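Local atomic coordinates of VAPBC49 (Mycobacterium tuberculosis, PDB entry 5AF3), a protein that possibly serves as the antitoxin of a type II toxin-antitoxin system with VapC45 as its toxin, and probably binds DNA through a helix-turn-helix domain. Residues L98-L101 with I102-G106; V80-A83 with F84-G88; T217-A220 with V221-Y225. All coordinates share one frame; numbering follows the deposited sequence.

Contact 1: residues L98-L101 with I102-G106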
loop_
_atom_site.group_PDB
_atom_site.type_symbol
_atom_site.label_atom_id
_atom_site.label_comp_id
_atom_site.label_asym_id
_atom_site.label_seq_id
_atom_site.Cartn_x
_atom_site.Cartn_y
_atom_site.Cartn_z
ATOM N N LEU A 98 13.273 -7.151 23.809
ATOM C CA LEU A 98 13.918 -5.882 23.422
ATOM C C LEU A 98 14.981 -5.447 24.474
ATOM O O LEU A 98 16.110 -5.145 24.105
ATOM C CB LEU A 98 12.866 -4.810 23.191
ATOM C CG LEU A 98 11.802 -5.136 22.132
ATOM C CD1 LEU A 98 10.906 -3.948 21.950
ATOM C CD2 LEU A 98 12.446 -5.496 20.815
ATOM N N ASP A 99 14.627 -5.488 25.758
ATOM C CA ASP A 99 15.591 -5.233 26.860
ATOM C C ASP A 99 16.826 -6.104 26.711
ATOM O O ASP A 99 17.952 -5.623 26.800
ATOM C CB ASP A 99 14.950 -5.465 28.242
ATOM C CG ASP A 99 13.872 -4.422 28.603
ATOM O OD1 ASP A 99 13.824 -3.321 28.002
ATOM O OD2 ASP A 99 13.060 -4.701 29.513
ATOM N N TRP A 100 16.626 -7.400 26.457
ATOM C CA TRP A 100 17.743 -8.323 26.276
ATOM C C TRP A 100 18.605 -7.931 25.096
ATOM O O TRP A 100 19.819 -7.865 25.220
ATOM C CB TRP A 100 17.251 -9.816 26.186
ATOM C CG TRP A 100 18.331 -10.814 25.820
ATOM C CD1 TRP A 100 18.603 -11.280 24.578
ATOM C CD2 TRP A 100 19.285 -11.443 26.702
ATOM N NE1 TRP A 100 19.648 -12.178 24.624
ATOM C CE2 TRP A 100 20.100 -12.274 25.909
ATOM C CE3 TRP A 100 19.550 -11.350 28.068
ATOM C CZ2 TRP A 100 21.148 -13.063 26.445
ATOM C CZ3 TRP A 100 20.613 -12.127 28.605
ATOM C CH2 TRP A 100 21.374 -12.966 27.795
ATOM N N LEU A 101 17.975 -7.604 23.963
ATOM C CA LEU A 101 18.692 -7.154 22.771
ATOM C C LEU A 101 19.521 -5.886 23.040
ATOM O O LEU A 101 20.686 -5.798 22.618
ATOM C CB LEU A 101 17.700 -6.870 21.619
ATOM C CG LEU A 101 17.289 -8.010 20.739
ATOM C CD1 LEU A 101 16.018 -7.566 19.940
ATOM C CD2 LEU A 101 18.494 -8.310 19.838
ATOM N N ILE A 102 18.925 -4.927 23.733
ATOM C CA ILE A 102 19.650 -3.699 24.043
ATOM C C ILE A 102 20.873 -4.038 24.927
ATOM O O ILE A 102 21.991 -3.567 24.662
ATOM C CB ILE A 102 18.783 -2.670 24.696
ATOM C CG1 ILE A 102 17.768 -2.127 23.659
ATOM C CG2 ILE A 102 19.660 -1.491 25.203
ATOM C CD1 ILE A 102 16.597 -1.419 24.285
ATOM N N LYS A 103 20.654 -4.883 25.932
ATOM C CA LYS A 103 21.744 -5.284 26.866
ATOM C C LYS A 103 22.917 -5.955 26.155
ATOM O O LYS A 103 24.059 -5.850 26.619
ATOM C CB LYS A 103 21.202 -6.174 27.987
ATOM C CG LYS A 103 20.243 -5.514 28.946
ATOM C CD LYS A 103 19.634 -6.565 29.852
ATOM C CE LYS A 103 18.697 -5.956 30.823
ATOM N NZ LYS A 103 18.255 -7.042 31.759
ATOM N N ASN A 104 22.677 -6.598 24.998
ATOM C CA ASN A 104 23.710 -7.313 24.258
ATOM C C ASN A 104 24.230 -6.687 22.966
ATOM O O ASN A 104 25.426 -6.839 22.629
ATOM C CB ASN A 104 23.235 -8.735 23.934
ATOM C CG ASN A 104 23.181 -9.603 25.165
ATOM O OD1 ASN A 104 24.213 -10.165 25.584
ATOM N ND2 ASN A 104 22.010 -9.646 25.812
ATOM N N VAL A 105 23.335 -6.066 22.198
ATOM C CA VAL A 105 23.717 -5.431 20.928
ATOM C C VAL A 105 24.007 -3.939 21.127
ATOM O O VAL A 105 24.774 -3.357 20.361
ATOM C CB VAL A 105 22.634 -5.669 19.843
ATOM C CG1 VAL A 105 22.959 -4.950 18.504
ATOM C CG2 VAL A 105 22.566 -7.180 19.601
ATOM N N GLY A 106 23.407 -3.358 22.160
ATOM C CA GLY A 106 23.670 -1.951 22.503
ATOM C C GLY A 106 22.449 -1.037 22.450
ATOM O O GLY A 106 21.353 -1.456 22.057
#

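Contact 2: residues V80-A83 with F84-G88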
loop_
_atom_site.group_PDB
_atom_site.type_symbol
_atom_site.label_atom_id
_atom_site.label_comp_id
_atom_site.label_asym_id
_atom_site.label_seq_id
_atom_site.Cartn_x
_atom_site.Cartn_y
_atom_site.Cartn_z
ATOM N N VAL A 80 11.298 -1.499 12.390
ATOM C CA VAL A 80 11.764 -2.867 12.685
ATOM C C VAL A 80 10.702 -3.676 13.437
ATOM O O VAL A 80 10.423 -4.802 13.060
ATOM C CB VAL A 80 13.086 -2.848 13.425
ATOM C CG1 VAL A 80 13.478 -4.270 13.922
ATOM C CG2 VAL A 80 14.211 -2.315 12.458
ATOM N N LEU A 81 10.115 -3.094 14.468
ATOM C CA LEU A 81 9.008 -3.721 15.191
ATOM C C LEU A 81 7.828 -4.049 14.274
ATOM O O LEU A 81 7.158 -5.049 14.458
ATOM C CB LEU A 81 8.530 -2.823 16.302
ATOM C CG LEU A 81 9.449 -2.664 17.517
ATOM C CD1 LEU A 81 8.804 -1.700 18.469
ATOM C CD2 LEU A 81 9.657 -4.074 18.170
ATOM N N ASN A 82 7.562 -3.197 13.293
ATOM C CA ASN A 82 6.519 -3.522 12.316
ATOM C C ASN A 82 6.865 -4.710 11.436
ATOM O O ASN A 82 5.963 -5.480 11.021
ATOM C CB ASN A 82 6.165 -2.309 11.463
ATOM C CG ASN A 82 4.821 -2.488 10.745
ATOM O OD1 ASN A 82 3.887 -3.086 11.290
ATOM N ND2 ASN A 82 4.739 -2.003 9.512
ATOM N N ALA A 83 8.150 -4.868 11.143
ATOM C CA ALA A 83 8.633 -5.987 10.375
ATOM C C ALA A 83 8.440 -7.237 11.227
ATOM O O ALA A 83 8.070 -8.297 10.686
ATOM C CB ALA A 83 10.109 -5.829 10.011
ATOM N N PHE A 84 8.683 -7.108 12.541
ATOM C CA PHE A 84 8.427 -8.228 13.468
ATOM C C PHE A 84 6.918 -8.589 13.452
ATOM O O PHE A 84 6.547 -9.779 13.343
ATOM C CB PHE A 84 8.873 -7.912 14.920
ATOM C CG PHE A 84 10.365 -7.785 15.103
ATOM C CD1 PHE A 84 11.272 -8.022 14.065
ATOM C CD2 PHE A 84 10.864 -7.419 16.367
ATOM C CE1 PHE A 84 12.649 -7.865 14.286
ATOM C CE2 PHE A 84 12.233 -7.271 16.586
ATOM C CZ PHE A 84 13.110 -7.481 15.557
ATOM N N ARG A 85 6.074 -7.574 13.498
ATOM C CA ARG A 85 4.615 -7.735 13.544
ATOM C C ARG A 85 4.127 -8.421 12.274
ATOM O O ARG A 85 3.358 -9.369 12.343
ATOM C CB ARG A 85 3.934 -6.382 13.671
ATOM C CG ARG A 85 2.407 -6.449 13.829
ATOM C CD ARG A 85 1.817 -5.065 13.971
ATOM N NE ARG A 85 1.800 -4.406 12.680
ATOM C CZ ARG A 85 0.711 -4.192 11.947
ATOM N NH1 ARG A 85 -0.495 -4.548 12.386
ATOM N NH2 ARG A 85 0.839 -3.575 10.787
ATOM N N ARG A 86 4.598 -7.946 11.121
ATOM C CA ARG A 86 4.308 -8.565 9.820
ATOM C C ARG A 86 4.661 -10.044 9.773
ATOM O O ARG A 86 3.953 -10.839 9.133
ATOM C CB ARG A 86 5.091 -7.832 8.720
ATOM C CG ARG A 86 4.683 -8.161 7.295
ATOM C CD ARG A 86 5.481 -7.268 6.313
ATOM N NE ARG A 86 5.164 -5.853 6.444
ATOM C CZ ARG A 86 6.003 -4.889 6.863
ATOM N NH1 ARG A 86 7.247 -5.145 7.256
ATOM N NH2 ARG A 86 5.581 -3.640 6.912
ATOM N N ALA A 87 5.714 -10.434 10.491
ATOM C CA ALA A 87 6.197 -11.815 10.492
ATOM C C ALA A 87 5.334 -12.772 11.327
ATOM O O ALA A 87 5.566 -14.000 11.314
ATOM C CB ALA A 87 7.648 -11.879 10.949
ATOM N N GLY A 88 4.379 -12.204 12.072
ATOM C CA GLY A 88 3.506 -13.006 12.976
ATOM C C GLY A 88 3.993 -13.006 14.423
ATOM O O GLY A 88 3.419 -13.691 15.278
#

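Contact 3: residues T217-A220 with V221-Y225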
loop_
_atom_site.group_PDB
_atom_site.type_symbol
_atom_site.label_atom_id
_atom_site.label_comp_id
_atom_site.label_asym_id
_atom_site.label_seq_id
_atom_site.Cartn_x
_atom_site.Cartn_y
_atom_site.Cartn_z
ATOM N N THR A 217 1.337 14.971 -17.748
ATOM C CA THR A 217 1.623 13.589 -18.150
ATOM C C THR A 217 2.696 13.003 -17.220
ATOM O O THR A 217 3.468 13.753 -16.574
ATOM C CB THR A 217 2.147 13.535 -19.575
ATOM O OG1 THR A 217 3.464 14.112 -19.595
ATOM C CG2 THR A 217 1.236 14.316 -20.495
ATOM N N PHE A 218 2.741 11.679 -17.130
ATOM C CA PHE A 218 3.806 11.006 -16.378
ATOM C C PHE A 218 5.200 11.422 -16.886
ATOM O O PHE A 218 6.110 11.647 -16.093
ATOM C CB PHE A 218 3.629 9.480 -16.368
ATOM C CG PHE A 218 2.583 9.008 -15.404
ATOM C CD1 PHE A 218 2.904 8.776 -14.056
ATOM C CD2 PHE A 218 1.272 8.800 -15.828
ATOM C CE1 PHE A 218 1.913 8.331 -13.138
ATOM C CE2 PHE A 218 0.275 8.393 -14.918
ATOM C CZ PHE A 218 0.600 8.133 -13.586
ATOM N N GLN A 219 5.356 11.557 -18.204
ATOM C CA GLN A 219 6.667 11.937 -18.772
ATOM C C GLN A 219 7.095 13.348 -18.328
ATOM O O GLN A 219 8.273 13.561 -17.944
ATOM C CB GLN A 219 6.667 11.833 -20.327
ATOM C CG GLN A 219 8.054 12.041 -20.954
ATOM C CD GLN A 219 9.057 10.992 -20.503
ATOM O OE1 GLN A 219 10.060 11.307 -19.831
ATOM N NE2 GLN A 219 8.796 9.733 -20.850
ATOM N N ALA A 220 6.151 14.281 -18.379
ATOM C CA ALA A 220 6.403 15.683 -18.016
ATOM C C ALA A 220 6.780 15.774 -16.546
ATOM O O ALA A 220 7.753 16.427 -16.177
ATOM C CB ALA A 220 5.201 16.540 -18.284
ATOM N N VAL A 221 6.000 15.112 -15.701
ATOM C CA VAL A 221 6.321 15.124 -14.253
ATOM C C VAL A 221 7.668 14.443 -13.981
ATOM O O VAL A 221 8.496 14.977 -13.233
ATOM C CB VAL A 221 5.165 14.506 -13.422
ATOM C CG1 VAL A 221 5.546 14.414 -11.923
ATOM C CG2 VAL A 221 3.896 15.385 -13.590
ATOM N N ALA A 222 7.917 13.301 -14.623
ATOM C CA ALA A 222 9.164 12.553 -14.395
ATOM C C ALA A 222 10.382 13.407 -14.727
ATOM O O ALA A 222 11.329 13.484 -13.942
ATOM C CB ALA A 222 9.175 11.261 -15.188
ATOM N N ASP A 223 10.337 14.072 -15.875
ATOM C CA ASP A 223 11.381 15.012 -16.266
ATOM C C ASP A 223 11.549 16.201 -15.309
ATOM O O ASP A 223 12.687 16.569 -14.939
ATOM C CB ASP A 223 11.136 15.496 -17.698
ATOM C CG ASP A 223 11.252 14.365 -18.731
ATOM O OD1 ASP A 223 11.825 13.279 -18.432
ATOM O OD2 ASP A 223 10.734 14.565 -19.842
ATOM N N ASP A 224 10.429 16.786 -14.891
ATOM C CA ASP A 224 10.444 17.932 -14.013
ATOM C C ASP A 224 10.989 17.598 -12.632
ATOM O O ASP A 224 11.512 18.480 -11.963
ATOM C CB ASP A 224 9.044 18.544 -13.877
ATOM C CG ASP A 224 8.620 19.344 -15.112
ATOM O OD1 ASP A 224 9.432 19.483 -16.040
ATOM O OD2 ASP A 224 7.472 19.813 -15.168
ATOM N N TYR A 225 10.836 16.337 -12.199
ATOM C CA TYR A 225 11.154 15.957 -10.812
ATOM C C TYR A 225 12.304 14.946 -10.685
ATOM O O TYR A 225 12.612 14.465 -9.588
ATOM C CB TYR A 225 9.885 15.509 -10.043
ATOM C CG TYR A 225 8.969 16.703 -9.809
ATOM C CD1 TYR A 225 9.110 17.516 -8.682
ATOM C CD2 TYR A 225 8.002 17.055 -10.758
ATOM C CE1 TYR A 225 8.293 18.655 -8.489
ATOM C CE2 TYR A 225 7.204 18.174 -10.581
ATOM C CZ TYR A 225 7.328 18.961 -9.436
ATOM O OH TYR A 225 6.518 20.089 -9.310
#

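Contact 1: residues L98-L101 with I102-G106
Two first torsions bring Trp-100 and Asn-104 together one turn apart, near the C-terminal end of helix 95-105: Trp-100 CG lies anti to its N (chi1 172°), which swings the indole outward and forward, toward the residue one turn on, while Asn-104 CG stays beside its own N (chi1 -71°) and tips the amide back over the ring. Asn-104 ND2 sits 3.2 Å above the plane of the Trp-100 ring, over its centre, and the amide plane is turned 48° from that of the ring. The same ND2 donates to Trp-100 O at 2.9 Å; the donor stands above the carbonyl plane, so the bond misses the lone pairs. This bond, with the indole beneath, restricts rotation of the amide. The indole is itself fixed from outside, NE1 bonding to Val-122 O and the ring stacking on Phe-126 of helix 115-130. Backbone bonds of the alpha-helix continue beneath, Lys-103 N reaching Asp-99 O at 2.9 Å. Lys-103 then extends past that carbonyl, its CG 3.1 Å from Asp-99 O. Gly-106, with positive phi, ends the helix, and just before it Leu-101 O accepts both Val-105 N at 2.7 Å and Asn-104 N at 3.2 Å.

Contact 2: residues V80-A83 with F84-G88
Three flat groups organise this contact: the Phe-84 ring has Val-80 O over one face, the Arg-85 guanidinium takes Asn-82 OD1 at its edge and in its plane, and the Arg-86 guanidinium carries Asn-82 O about 4.0 Å above one face, offset toward the rim. All belong to helix 72-86, whose C-terminal turn is followed by Gly-88 in a Schellman motif; the segment falls in the putative DNA-binding helix-turn-helix region. Arg-85 grips Asn-82 side-on, sending two N-H groups to one oxygen: NE meets Asn-82 OD1 at 2.8 Å, nearly along the C=O axis, and NH2 meets the same OD1 at 3.1 Å on a lone pair. With amide and guanidinium only 13° apart, the pair is nearly coplanar, and this double grip would keep the two planes aligned. The bend of Arg-85 at chi3 (75°) turns its head back to reach the amide. Asn-82 ND2 is satisfied by Val-28 O, so both ends of the amide are engaged. Arg-86 stands instead at 71° to that amide and makes a cation-pi contact with Tyr-160 of helix 155-161. On the apolar side, Val-80 and Phe-84 point the same way, side by side; Val-80 CG1 makes an off-centre CH-pi contact, 4.0 Å from the ring centroid, and approaches Phe-84 CZ at 3.6 Å. Leu-81 CD2 comes obliquely to Phe-84 CD2, while Val-157 of helix 155-161 also packs on the ring. In these turns the Asn-82/Arg-85 pair is separate from the Val-80, Leu-81 and Phe-84 cluster. At the helix end Gly-88, with positive phi, donates from its N to Arg-85 O at 3.0 Å.

Contact 3: residues T217-A220 with V221-Y225
Gln-219 and Asp-223, one turn apart on helix 218-225, lean across each other at an angle, the amide and carboxylate planes 39° apart. Gln-219 bends at chi2 (62°), which folds the end of its chain toward Asp-223, and Gln-219 CG comes to 3.8 Å from Asp-223 OD2. The carboxylate in turn curls back over the helix surface, placing Asp-223 CG 3.2 Å from Gln-219 O, the carbonyl that already accepts Asp-223 N. Asp-224 repeats that posture one residue later: its CG stands 3.2 Å from Ala-220 O, with the two carboxylate oxygens at similar distances from that oxygen, neither bonded to it. Both acids are solvent-exposed. The opposite character appears in Val-221, which is buried: CG1 is anti to the backbone N (chi1 175°), so CG2 falls beside that N and rests 3.4 Å from Thr-217 O. Ala-222 turns its CB against Phe-218 O at 3.2 Å. Thr-217 forms the N-cap: its OG1 accepts Ala-220 N at 3.0 Å in a nearly straight bond, satisfying an N-H of the first turn. Regular backbone bonds follow, such as Val-221 N to Thr-217 O at 3.0 Å. Phe-218 N, also at this end, is bound by Glu-155 OE1 of the second subunit, whose charge would suit the positive end of a helix dipole. In the fold, Val-221 packs against both helix 206-213 (Pro-211, Leu-212) and helix 229-236 (Leu-232), while Phe-218 meets Leu-236 and Arg-233 and Tyr-225 packs on Val-208 and Pro-211; three such short helices are consistent with the helix-turn-helix relationship of the DUF433 family.

In the fold
From the N terminus, contact 2 comes first, on helix 72-86, then contact 1 on the following helix, 95-105, and contact 3 much later on helix 218-225. Each is confined to consecutive turns of one helix, so none closes a long loop, and the three run in series without nesting or crossing. Contacts 1 and 2 touch where Leu-98 CD1 packs 4.0 Å from Leu-81 CD2, joining the two successive helices. Contact 3 lies across the chain's centre from contact 1, with nearest atoms about 36 Å apart, in the C-terminal DUF433 region. Contacts 2 and 3 do not meet within the chain, yet both touch the second subunit, contact 2 through a weak bond.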